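Local coordinates for protein 6-carboxyhexanoate--coa ligase (Bacillus subtilis, PDB 5FLG) that belongs to the 6-carboxyhexanoate--CoA ligase family and here holds phosphoaminophosphonic acid-adenylate ester, pimelic acid and magnesium in a shared site, at residues D199-G203 with R214-M218; C193-D197 with E224-R228; K74-L79 with A179-R184; L99-E103 with V205-M210. The contacts are given in a common frame with arbitrary orientation. Numbering follows the deposited sequence.

Contact 1: D199-G203 with R214-M218; sequences DYITG and RITAM. With PML (pimelic acid), chain C.
The loop 199-203 enters an antiparallel pairing with the end of strand 211-215, in the register Gly203 opposite Ile215 (CA-CA 5.3 Å), with Thr202 CA 4.3 Å from Thr216 CA. Gly203 and Ile215 form a hydrogen-bonded pair: Gly203 N donates to Ile215 O at 3.0 Å and Ile215 N to Gly203 O at 2.9 Å. Beyond this bridge the bonding becomes irregular. Thr202, in the m rotamer, gives OG1 to Thr216 O at 3.1 Å, and Met218 N reaches Ile201 O at 2.8 Å, bent to 134°. Thr216 OG1 is hydrogen-bonded to Val86 N, and Ile201 CD1 packs on Ala217 CB (3.9 Å). A CB on Gly203 would sit only 3.1 Å from Met218 CG, a tight fit.

The two segments also share pimelic acid. Tyr200, chi1 t, brings OH to a very short 2.5 Å from PML O12, which also accepts from Arg214 NH2 at 3.2 Å, while Arg214 NE meets PML O11 at 3.0 Å. The remaining nitrogen, Arg214 NH1, bonds to Thr83. One ligand carboxylate is thus held by a bidentate guanidinium and a phenol, an arrangement consistent with a pocket end suited to a carboxylate.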
# COMPACT_ATOMS: atom_id res chain seq x y z
N ASP A 199 18.66 -14.11 12.49
CA ASP A 199 18.62 -15.56 12.55
C ASP A 199 19.03 -16.14 11.20
O ASP A 199 18.77 -17.31 10.94
CB ASP A 199 17.23 -16.04 12.93
CG ASP A 199 16.14 -15.39 12.07
OD1 ASP A 199 16.40 -14.36 11.38
OD2 ASP A 199 15.04 -15.95 12.05
N TYR A 200 19.78 -15.37 10.42
CA TYR A 200 20.30 -15.89 9.15
C TYR A 200 21.64 -15.27 8.77
O TYR A 200 21.74 -14.04 8.61
CB TYR A 200 19.28 -15.63 8.06
CG TYR A 200 19.50 -16.47 6.84
CD1 TYR A 200 19.08 -17.80 6.81
CD2 TYR A 200 20.21 -15.97 5.74
CE1 TYR A 200 19.26 -18.58 5.68
CE2 TYR A 200 20.48 -16.77 4.65
CZ TYR A 200 20.01 -18.07 4.61
OH TYR A 200 20.19 -18.81 3.48
N ILE A 201 22.68 -16.10 8.77
CA ILE A 201 24.05 -15.60 8.70
C ILE A 201 24.75 -15.86 7.36
O ILE A 201 25.89 -15.43 7.14
CB ILE A 201 24.91 -16.18 9.82
CG1 ILE A 201 25.06 -17.69 9.67
CG2 ILE A 201 24.28 -15.86 11.17
CD1 ILE A 201 26.15 -18.27 10.53
N THR A 202 24.07 -16.57 6.47
CA THR A 202 24.56 -16.75 5.10
C THR A 202 24.38 -15.51 4.26
O THR A 202 23.42 -14.76 4.44
CB THR A 202 23.87 -17.90 4.40
OG1 THR A 202 24.07 -19.09 5.16
CG2 THR A 202 24.41 -18.10 3.01
N GLY A 203 25.43 -15.18 3.50
CA GLY A 203 25.36 -14.09 2.54
C GLY A 203 25.98 -14.51 1.23
O GLY A 203 26.10 -15.71 0.95
N ARG A 214 27.68 -18.15 -2.69
CA ARG A 214 27.15 -18.11 -1.34
C ARG A 214 28.28 -18.32 -0.35
O ARG A 214 29.11 -19.17 -0.54
CB ARG A 214 26.11 -19.23 -1.15
CG ARG A 214 25.02 -19.20 -2.18
CD ARG A 214 24.05 -20.35 -2.03
NE ARG A 214 23.28 -20.22 -0.82
CZ ARG A 214 23.15 -21.18 0.09
NH1 ARG A 214 23.80 -22.32 -0.04
NH2 ARG A 214 22.39 -20.98 1.16
N ILE A 215 28.21 -17.62 0.78
CA ILE A 215 29.16 -17.77 1.82
C ILE A 215 28.42 -18.03 3.14
O ILE A 215 27.63 -17.20 3.60
CB ILE A 215 30.01 -16.49 1.93
CG1 ILE A 215 30.73 -16.23 0.59
CG2 ILE A 215 31.00 -16.63 3.06
CD1 ILE A 215 31.48 -14.91 0.51
N THR A 216 28.63 -19.20 3.74
CA THR A 216 27.66 -19.71 4.72
C THR A 216 27.69 -19.03 6.09
O THR A 216 26.71 -19.07 6.81
CB THR A 216 27.79 -21.22 4.94
OG1 THR A 216 29.11 -21.53 5.42
CG2 THR A 216 27.48 -21.96 3.67
N ALA A 217 28.75 -18.30 6.39
CA ALA A 217 28.75 -17.44 7.55
C ALA A 217 29.36 -16.10 7.19
O ALA A 217 30.55 -16.04 6.85
CB ALA A 217 29.54 -18.09 8.68
N MET A 218 28.61 -15.02 7.42
CA MET A 218 29.10 -13.67 7.06
C MET A 218 28.98 -12.70 8.24
O MET A 218 29.39 -11.54 8.17
CB MET A 218 28.31 -13.13 5.86
CG MET A 218 28.65 -13.79 4.54
SD MET A 218 30.26 -13.24 3.92
CE MET A 218 29.82 -11.74 3.06
C1 PML C . 21.36 -17.25 0.36
O11 PML C . 21.86 -17.61 -0.76
O12 PML C . 21.05 -18.12 1.24
C2 PML C . 21.53 -15.77 0.75
C3 PML C . 20.28 -14.99 1.12
C4 PML C . 20.53 -13.88 2.16
C5 PML C . 19.99 -12.52 1.78
C6 PML C . 19.17 -11.83 2.87
C7 PML C . 17.94 -12.66 3.27
O71 PML C . 17.09 -12.95 2.40
O72 PML C . 17.76 -12.92 4.49

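Contact 2: C193-D197 with E224-R228; sequences CWSDD and EEGCR. With MG (magnesium ion), chain F; ANP (phosphoaminophosphonic acid-adenylate ester), chain D; PML (pimelic acid), chain C.
The end of strand 188-194 and the start of strand 227-232 run antiparallel. Trp194 and Cys227 form a hydrogen-bonded pair (CA-CA 5.2 Å) and Cys193 and Arg228 a non-hydrogen-bonded pair (CA-CA 4.5 Å); beyond them the loops continue side by side, Asp196 CA 3.7 Å from Gly226 CA.

Hydrogen bonds set the register: Trp194 N to Cys227 O at 2.9 Å and Cys227 N to Trp194 O at 3.0 Å, with a weak one from Trp194 NE1 to Glu225 O at 3.1 Å. In an ST turn Asp197 N donates to Ser195 OG at 2.9 Å.

Packing centres on the Trp194 indole (chi1 p): Cys227 CB lies 3.5 Å above the centroid of its six-membered ring, a CH-pi contact, and Cys227 SG is 4.1 Å from that centroid. At Gly226 a CB would clash, 2.5 Å from Asp196 N.

Asp196 and Asp197, in the loop after strand 188-194, bind magnesium through OD1 (both 2.2 Å); ANP O2G (2.3 Å), ANP O1A (2.6 Å) and a water (2.5 Å) also bind it. Arg228, on strand 227-232, holds the nucleotide sugar, NH1 donating to ANP O4' at 2.9 Å, while its NE pairs with Glu191.

Adjacent aspartates thus join the nucleotide's phosphates through the metal, and with Ser195 OG 2.9 Å from PML O72, within hydrogen-bonding distance, this carboxylate lies close to the metal site.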
# COMPACT_ATOMS: atom_id res chain seq x y z
N CYS A 193 26.47 -8.92 -0.24
CA CYS A 193 25.21 -9.00 0.47
C CYS A 193 25.30 -9.89 1.71
O CYS A 193 25.91 -10.97 1.67
CB CYS A 193 24.13 -9.55 -0.43
SG CYS A 193 22.61 -10.03 0.48
N TRP A 194 24.73 -9.42 2.81
CA TRP A 194 24.27 -10.35 3.86
C TRP A 194 23.07 -9.78 4.59
O TRP A 194 22.69 -8.63 4.37
CB TRP A 194 25.42 -10.78 4.80
CG TRP A 194 26.02 -9.67 5.64
CD1 TRP A 194 25.64 -9.30 6.90
CD2 TRP A 194 27.15 -8.85 5.31
NE1 TRP A 194 26.38 -8.20 7.30
CE2 TRP A 194 27.38 -7.99 6.40
CE3 TRP A 194 28.00 -8.78 4.20
CZ2 TRP A 194 28.37 -7.00 6.37
CZ3 TRP A 194 29.01 -7.85 4.20
CH2 TRP A 194 29.19 -6.98 5.28
N SER A 195 22.38 -10.65 5.31
CA SER A 195 21.07 -10.37 5.81
C SER A 195 21.14 -9.40 6.97
O SER A 195 22.03 -9.48 7.81
CB SER A 195 20.39 -11.68 6.29
OG SER A 195 19.02 -11.41 6.57
N ASP A 196 20.10 -8.59 7.13
CA ASP A 196 19.88 -7.86 8.38
C ASP A 196 18.94 -8.65 9.34
O ASP A 196 18.59 -8.14 10.39
CB ASP A 196 19.30 -6.47 8.11
CG ASP A 196 18.01 -6.51 7.27
OD1 ASP A 196 17.73 -7.57 6.66
OD2 ASP A 196 17.27 -5.50 7.22
N ASP A 197 18.67 -9.91 9.05
CA ASP A 197 17.91 -10.76 10.01
C ASP A 197 18.83 -11.34 11.11
O ASP A 197 19.89 -11.87 10.82
CB ASP A 197 17.27 -11.94 9.28
CG ASP A 197 16.29 -11.52 8.17
OD1 ASP A 197 16.01 -10.31 7.95
OD2 ASP A 197 15.86 -12.44 7.44
N GLU A 224 21.77 -7.56 13.85
CA GLU A 224 20.82 -7.07 12.87
C GLU A 224 21.43 -6.17 11.80
O GLU A 224 20.72 -5.37 11.21
CB GLU A 224 19.71 -6.34 13.58
CG GLU A 224 18.84 -7.25 14.43
CD GLU A 224 17.54 -6.57 14.81
OE1 GLU A 224 17.52 -5.31 14.86
OE2 GLU A 224 16.53 -7.28 15.00
N GLU A 225 22.75 -6.23 11.63
CA GLU A 225 23.44 -5.37 10.64
C GLU A 225 23.64 -6.16 9.35
O GLU A 225 24.35 -7.17 9.35
CB GLU A 225 24.83 -4.96 11.16
CG GLU A 225 24.81 -3.90 12.25
CD GLU A 225 24.03 -4.34 13.47
OE1 GLU A 225 24.49 -5.26 14.19
OE2 GLU A 225 22.95 -3.76 13.71
N GLY A 226 22.90 -5.80 8.33
CA GLY A 226 23.01 -6.47 7.04
C GLY A 226 23.83 -5.60 6.11
O GLY A 226 24.37 -4.58 6.52
N CYS A 227 23.89 -5.97 4.83
CA CYS A 227 24.63 -5.19 3.84
C CYS A 227 24.14 -5.57 2.45
O CYS A 227 23.86 -6.74 2.17
CB CYS A 227 26.13 -5.48 3.97
SG CYS A 227 27.19 -4.95 2.59
N ARG A 228 23.96 -4.55 1.63
CA ARG A 228 23.69 -4.73 0.24
C ARG A 228 24.43 -3.58 -0.48
O ARG A 228 23.97 -2.45 -0.46
CB ARG A 228 22.18 -4.66 -0.01
CG ARG A 228 21.70 -5.43 -1.23
CD ARG A 228 21.83 -6.89 -0.95
NE ARG A 228 21.10 -7.79 -1.84
CZ ARG A 228 20.10 -8.57 -1.46
NH1 ARG A 228 19.43 -8.32 -0.33
NH2 ARG A 228 19.77 -9.61 -2.20
MG MG F . 15.91 -8.83 6.28
PG ANP D . 13.05 -9.38 4.42
O1G ANP D . 11.62 -9.43 4.88
O2G ANP D . 14.01 -9.87 5.47
O3G ANP D . 13.33 -10.00 3.09
PB ANP D . 14.53 -7.12 3.17
O1B ANP D . 14.28 -7.75 1.84
O2B ANP D . 14.51 -5.66 3.41
N3B ANP D . 13.32 -7.70 4.27
PA ANP D . 16.76 -8.94 3.25
O1A ANP D . 17.39 -9.66 4.34
O2A ANP D . 16.00 -9.62 2.15
O3A ANP D . 15.91 -7.69 3.80
O5' ANP D . 18.01 -8.11 2.55
C5' ANP D . 19.10 -7.68 3.32
C4' ANP D . 19.43 -6.23 2.97
O4' ANP D . 19.66 -6.14 1.56
C3' ANP D . 18.28 -5.28 3.28
O3' ANP D . 18.41 -4.72 4.58
C2' ANP D . 18.45 -4.20 2.25
O2' ANP D . 19.49 -3.32 2.69
C1' ANP D . 18.96 -4.99 1.08
N9 ANP D . 17.82 -5.34 0.22
C8 ANP D . 16.84 -6.29 0.44
N7 ANP D . 16.01 -6.36 -0.62
C5 ANP D . 16.43 -5.41 -1.52
C6 ANP D . 16.01 -4.90 -2.83
N6 ANP D . 14.93 -5.38 -3.46
N1 ANP D . 16.74 -3.93 -3.42
C2 ANP D . 17.81 -3.41 -2.81
N3 ANP D . 18.32 -3.85 -1.65
C4 ANP D . 17.61 -4.75 -0.94
C1 PML C . 21.36 -17.25 0.36
O11 PML C . 21.86 -17.61 -0.76
O12 PML C . 21.05 -18.12 1.24
C2 PML C . 21.53 -15.77 0.75
C3 PML C . 20.28 -14.99 1.12
C4 PML C . 20.53 -13.88 2.16
C5 PML C . 19.99 -12.52 1.78
C6 PML C . 19.17 -11.83 2.87
C7 PML C . 17.94 -12.66 3.27
O71 PML C . 17.09 -12.95 2.40
O72 PML C . 17.76 -12.92 4.49
O HOH W 1 14.52 -6.80 6.74

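Contact 3: K74-L79 with A179-R184; sequences KTIQPL and ASKVSR
Strand 74-76 and the last turns of helix 170-184 cross almost at right angles, their axes 103° apart and 10.4 Å away at closest approach; the extended residues 77-79 carry the chain on past the helix. Pro78 and Ser180 come nearest in backbone, CA to CA 5.6 Å.

Along the helix, Ala179 contributes little surface: Leu79 CD1 lies 4.3 Å from its CB and 3.9 Å from its O. Ser180, chi1 m, points its CA-CB bond at the strand side and forms the polar link, accepting Leu79 N at OG (3.2 Å, 166°), while the same OG bonds to Leu176 O one turn earlier. Ile76 CD1 rests 3.8 Å from Ser180 O. Lys181 points away, its NZ taken by the carbonyls of Gln248, Leu245 and Ser148. Ser183 OG approaches Leu79 CD2 at 4.0 Å. Arg184, with chi1 t, reaches toward Ile76 and Lys74 of the strand: its NE is 3.5 Å from Ile76 CG2, and Lys74 CG sits over one face of the guanidinium, 3.8 Å from NH2. Lys74 NZ and Arg184 NH2, like charges, stand 4.5 Å apart, so that approach rests on the aliphatic part of the lysine.

Ile76 also packs on strand 250-252, and Ala179 on strands 188-194 and 211-215. The helix therefore lies between the small parallel sheet and the large mixed one, a layered alpha/beta arrangement.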
# COMPACT_ATOMS: atom_id res chain seq x y z
N LYS A 74 11.22 -9.46 -19.52
CA LYS A 74 12.33 -10.19 -20.06
C LYS A 74 12.57 -11.33 -19.12
O LYS A 74 12.66 -11.12 -17.91
CB LYS A 74 13.56 -9.29 -20.08
CG LYS A 74 14.84 -10.05 -20.38
CD LYS A 74 14.74 -10.78 -21.71
CE LYS A 74 16.07 -11.43 -22.05
NZ LYS A 74 16.30 -11.49 -23.53
N THR A 75 12.94 -12.46 -19.70
CA THR A 75 13.20 -13.67 -18.93
C THR A 75 14.65 -14.03 -19.08
O THR A 75 15.10 -14.18 -20.17
CB THR A 75 12.30 -14.82 -19.46
OG1 THR A 75 10.94 -14.49 -19.18
CG2 THR A 75 12.62 -16.12 -18.83
N ILE A 76 15.31 -14.31 -17.96
CA ILE A 76 16.70 -14.70 -17.91
C ILE A 76 16.92 -15.91 -17.04
O ILE A 76 16.06 -16.27 -16.23
CB ILE A 76 17.59 -13.57 -17.36
CG1 ILE A 76 17.13 -13.18 -15.96
CG2 ILE A 76 17.58 -12.35 -18.27
CD1 ILE A 76 18.07 -12.24 -15.26
N GLN A 77 18.05 -16.56 -17.26
CA GLN A 77 18.58 -17.59 -16.39
C GLN A 77 19.13 -17.04 -15.09
O GLN A 77 19.55 -15.89 -15.03
CB GLN A 77 19.72 -18.33 -17.06
CG GLN A 77 19.33 -19.04 -18.34
CD GLN A 77 18.71 -20.40 -18.09
OE1 GLN A 77 17.69 -20.70 -18.67
NE2 GLN A 77 19.33 -21.23 -17.24
N PRO A 78 18.98 -17.81 -14.00
CA PRO A 78 19.68 -17.47 -12.78
C PRO A 78 21.17 -17.60 -13.01
O PRO A 78 21.61 -18.38 -13.84
CB PRO A 78 19.18 -18.52 -11.77
CG PRO A 78 18.86 -19.71 -12.62
CD PRO A 78 18.34 -19.14 -13.92
N LEU A 79 21.93 -16.82 -12.27
CA LEU A 79 23.36 -17.05 -12.17
C LEU A 79 23.63 -18.48 -11.76
O LEU A 79 22.93 -19.02 -10.91
CB LEU A 79 23.98 -16.09 -11.15
CG LEU A 79 23.91 -14.60 -11.48
CD1 LEU A 79 24.26 -13.80 -10.25
CD2 LEU A 79 24.80 -14.22 -12.66
N ALA A 179 19.91 -10.83 -7.38
CA ALA A 179 21.26 -10.83 -7.80
C ALA A 179 21.39 -11.05 -9.29
O ALA A 179 22.26 -10.47 -9.91
CB ALA A 179 22.10 -11.83 -7.06
N SER A 180 20.56 -11.93 -9.85
CA SER A 180 20.58 -12.14 -11.29
C SER A 180 20.15 -10.90 -12.08
O SER A 180 20.76 -10.54 -13.10
CB SER A 180 19.71 -13.34 -11.64
OG SER A 180 20.23 -14.48 -11.02
N LYS A 181 19.08 -10.25 -11.65
CA LYS A 181 18.69 -9.02 -12.30
C LYS A 181 19.81 -7.98 -12.20
O LYS A 181 20.18 -7.36 -13.20
CB LYS A 181 17.43 -8.42 -11.69
CG LYS A 181 17.25 -6.97 -12.10
CD LYS A 181 15.84 -6.47 -11.93
CE LYS A 181 15.83 -4.97 -12.05
NZ LYS A 181 14.46 -4.39 -12.05
N VAL A 182 20.37 -7.83 -11.00
CA VAL A 182 21.35 -6.80 -10.77
C VAL A 182 22.61 -7.08 -11.60
O VAL A 182 23.17 -6.18 -12.20
CB VAL A 182 21.67 -6.68 -9.28
CG1 VAL A 182 22.88 -5.79 -9.05
CG2 VAL A 182 20.47 -6.10 -8.55
N SER A 183 23.06 -8.33 -11.60
CA SER A 183 24.31 -8.67 -12.25
C SER A 183 24.28 -8.48 -13.77
O SER A 183 25.32 -8.29 -14.41
CB SER A 183 24.67 -10.09 -11.95
OG SER A 183 25.95 -10.41 -12.43
N ARG A 184 23.10 -8.68 -14.34
CA ARG A 184 22.85 -8.45 -15.75
C ARG A 184 23.16 -6.99 -16.16
O ARG A 184 23.50 -6.70 -17.29
CB ARG A 184 21.38 -8.76 -16.02
CG ARG A 184 20.96 -8.61 -17.47
CD ARG A 184 20.04 -9.75 -17.88
NE ARG A 184 19.53 -9.59 -19.23
CZ ARG A 184 18.72 -8.60 -19.59
NH1 ARG A 184 18.37 -7.69 -18.69
NH2 ARG A 184 18.30 -8.49 -20.84

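Contact 4: L99-E103 with V205-M210; sequences LLEKE and VAGKKM
Here the end of helix 89-102 packs on a beta hairpin, formed by strands 203-207 and 211-215 with residues 208-210, helical in phi/psi, as the connection. CA atoms come closest at Leu100-Val205 (7.1 Å) and Glu103-Lys209 (6.6 Å).

Glu103 loses 120 Å² to the hairpin. With chi1 t and chi2 p it curls its carboxylate into the connection, where OE2 accepts Lys209 N at 2.8 Å (165°) and OE1 accepts Met210 N at 2.9 Å, the position of OE1 being less sure. A CB on Gly207 would clash, 2.6 Å from Glu103 CD.

Met210, 63 Å² covered, takes chi1 p and chi2 t to direct its sulfur at the helix, SD lying 3.9 Å from Leu99 CB. Val205, with 55 Å² covered, meets the leucines through CG1, 3.5 Å from Leu100 CD2 and 4.3 Å from Leu99 CB.

Lys209 folds back over the helix end: its NZ forms a salt bridge to Glu103 OE2 at 3.1 Å and donates to Glu103 O at 3.2 Å.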
# COMPACT_ATOMS: atom_id res chain seq x y z
N LEU A 99 37.03 -12.83 -3.42
CA LEU A 99 36.13 -12.97 -4.57
C LEU A 99 35.82 -11.63 -5.23
O LEU A 99 35.74 -11.58 -6.44
CB LEU A 99 34.80 -13.61 -4.15
CG LEU A 99 34.93 -15.06 -3.65
CD1 LEU A 99 33.64 -15.58 -3.01
CD2 LEU A 99 35.35 -15.97 -4.79
N LEU A 100 35.51 -10.59 -4.47
CA LEU A 100 35.30 -9.27 -5.10
C LEU A 100 36.53 -8.85 -5.93
O LEU A 100 36.37 -8.27 -7.00
CB LEU A 100 34.95 -8.19 -4.06
CG LEU A 100 33.60 -8.37 -3.32
CD1 LEU A 100 33.58 -7.54 -2.05
CD2 LEU A 100 32.42 -7.98 -4.20
N GLU A 101 37.73 -9.11 -5.42
CA GLU A 101 38.95 -8.70 -6.10
C GLU A 101 39.19 -9.45 -7.39
O GLU A 101 39.40 -8.85 -8.44
CB GLU A 101 40.18 -8.86 -5.20
CG GLU A 101 41.21 -7.78 -5.47
CD GLU A 101 42.50 -7.96 -4.69
OE1 GLU A 101 42.44 -8.16 -3.46
OE2 GLU A 101 43.59 -7.88 -5.29
N LYS A 102 39.03 -10.76 -7.32
CA LYS A 102 39.05 -11.61 -8.48
C LYS A 102 37.98 -11.22 -9.51
O LYS A 102 38.24 -11.27 -10.71
CB LYS A 102 38.87 -13.06 -8.02
CG LYS A 102 38.95 -14.05 -9.16
CD LYS A 102 38.85 -15.49 -8.67
CE LYS A 102 39.44 -16.46 -9.68
NZ LYS A 102 38.75 -17.78 -9.69
N GLU A 103 36.82 -10.77 -9.09
CA GLU A 103 35.82 -10.31 -10.06
C GLU A 103 36.20 -9.00 -10.76
O GLU A 103 35.53 -8.62 -11.69
CB GLU A 103 34.45 -10.15 -9.41
CG GLU A 103 33.31 -9.91 -10.38
CD GLU A 103 32.93 -11.14 -11.21
OE1 GLU A 103 33.16 -12.27 -10.75
OE2 GLU A 103 32.41 -10.95 -12.33
N VAL A 205 28.48 -13.03 -2.49
CA VAL A 205 29.03 -12.06 -3.45
C VAL A 205 28.63 -12.59 -4.82
O VAL A 205 28.56 -13.81 -5.02
CB VAL A 205 30.56 -12.03 -3.34
CG1 VAL A 205 31.17 -11.25 -4.51
CG2 VAL A 205 30.97 -11.36 -2.05
N ALA A 206 28.18 -11.70 -5.68
CA ALA A 206 27.74 -12.08 -7.00
C ALA A 206 28.46 -11.23 -8.04
O ALA A 206 28.69 -10.03 -7.83
CB ALA A 206 26.26 -11.89 -7.14
N GLY A 207 28.63 -11.80 -9.22
CA GLY A 207 29.14 -11.06 -10.36
C GLY A 207 29.06 -11.89 -11.62
O GLY A 207 28.78 -13.10 -11.58
N LYS A 208 29.39 -11.25 -12.73
CA LYS A 208 29.08 -11.78 -14.04
C LYS A 208 29.94 -12.99 -14.27
O LYS A 208 29.45 -14.00 -14.74
CB LYS A 208 29.35 -10.75 -15.13
CG LYS A 208 28.25 -9.73 -15.34
CD LYS A 208 28.74 -8.64 -16.29
CE LYS A 208 27.66 -7.60 -16.58
NZ LYS A 208 27.37 -6.71 -15.42
N LYS A 209 31.16 -12.95 -13.76
CA LYS A 209 32.06 -14.08 -13.96
C LYS A 209 31.91 -15.16 -12.91
O LYS A 209 31.86 -16.34 -13.24
CB LYS A 209 33.49 -13.61 -14.02
CG LYS A 209 33.71 -12.73 -15.23
CD LYS A 209 35.18 -12.40 -15.44
CE LYS A 209 35.65 -11.45 -14.36
NZ LYS A 209 34.70 -10.30 -14.25
N MET A 210 31.98 -14.78 -11.64
CA MET A 210 31.96 -15.79 -10.60
C MET A 210 30.55 -16.34 -10.37
O MET A 210 30.38 -17.29 -9.60
CB MET A 210 32.53 -15.21 -9.31
CG MET A 210 31.83 -13.95 -8.83
SD MET A 210 32.50 -13.37 -7.25
CE MET A 210 32.04 -11.65 -7.34

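Contacts 1, 2 and 4 reach the seven-stranded mixed sheet, in which strands 211-215, 203-207, 188-194 and 227-232 are successive neighbours. Along the chain contact 3 closes before contacts 1 and 2 open, contact 1 is nested within contact 2, and contact 4 alternates with the other three. Contacts 1 and 2, centres 9 Å apart, touch where Met218 meets Trp194 and both engage pimelic acid. Contact 4's centre lies 17 and 19 Å from theirs; contact 3's lies 21 Å from both and 15 Å from contact 4's, the two touching through Ser183 and Lys208. Strand ends and loops thus supply part of the ligand site, helix 170-184 adds to the pimelic acid pocket, and helix 89-102 packs on the sheet.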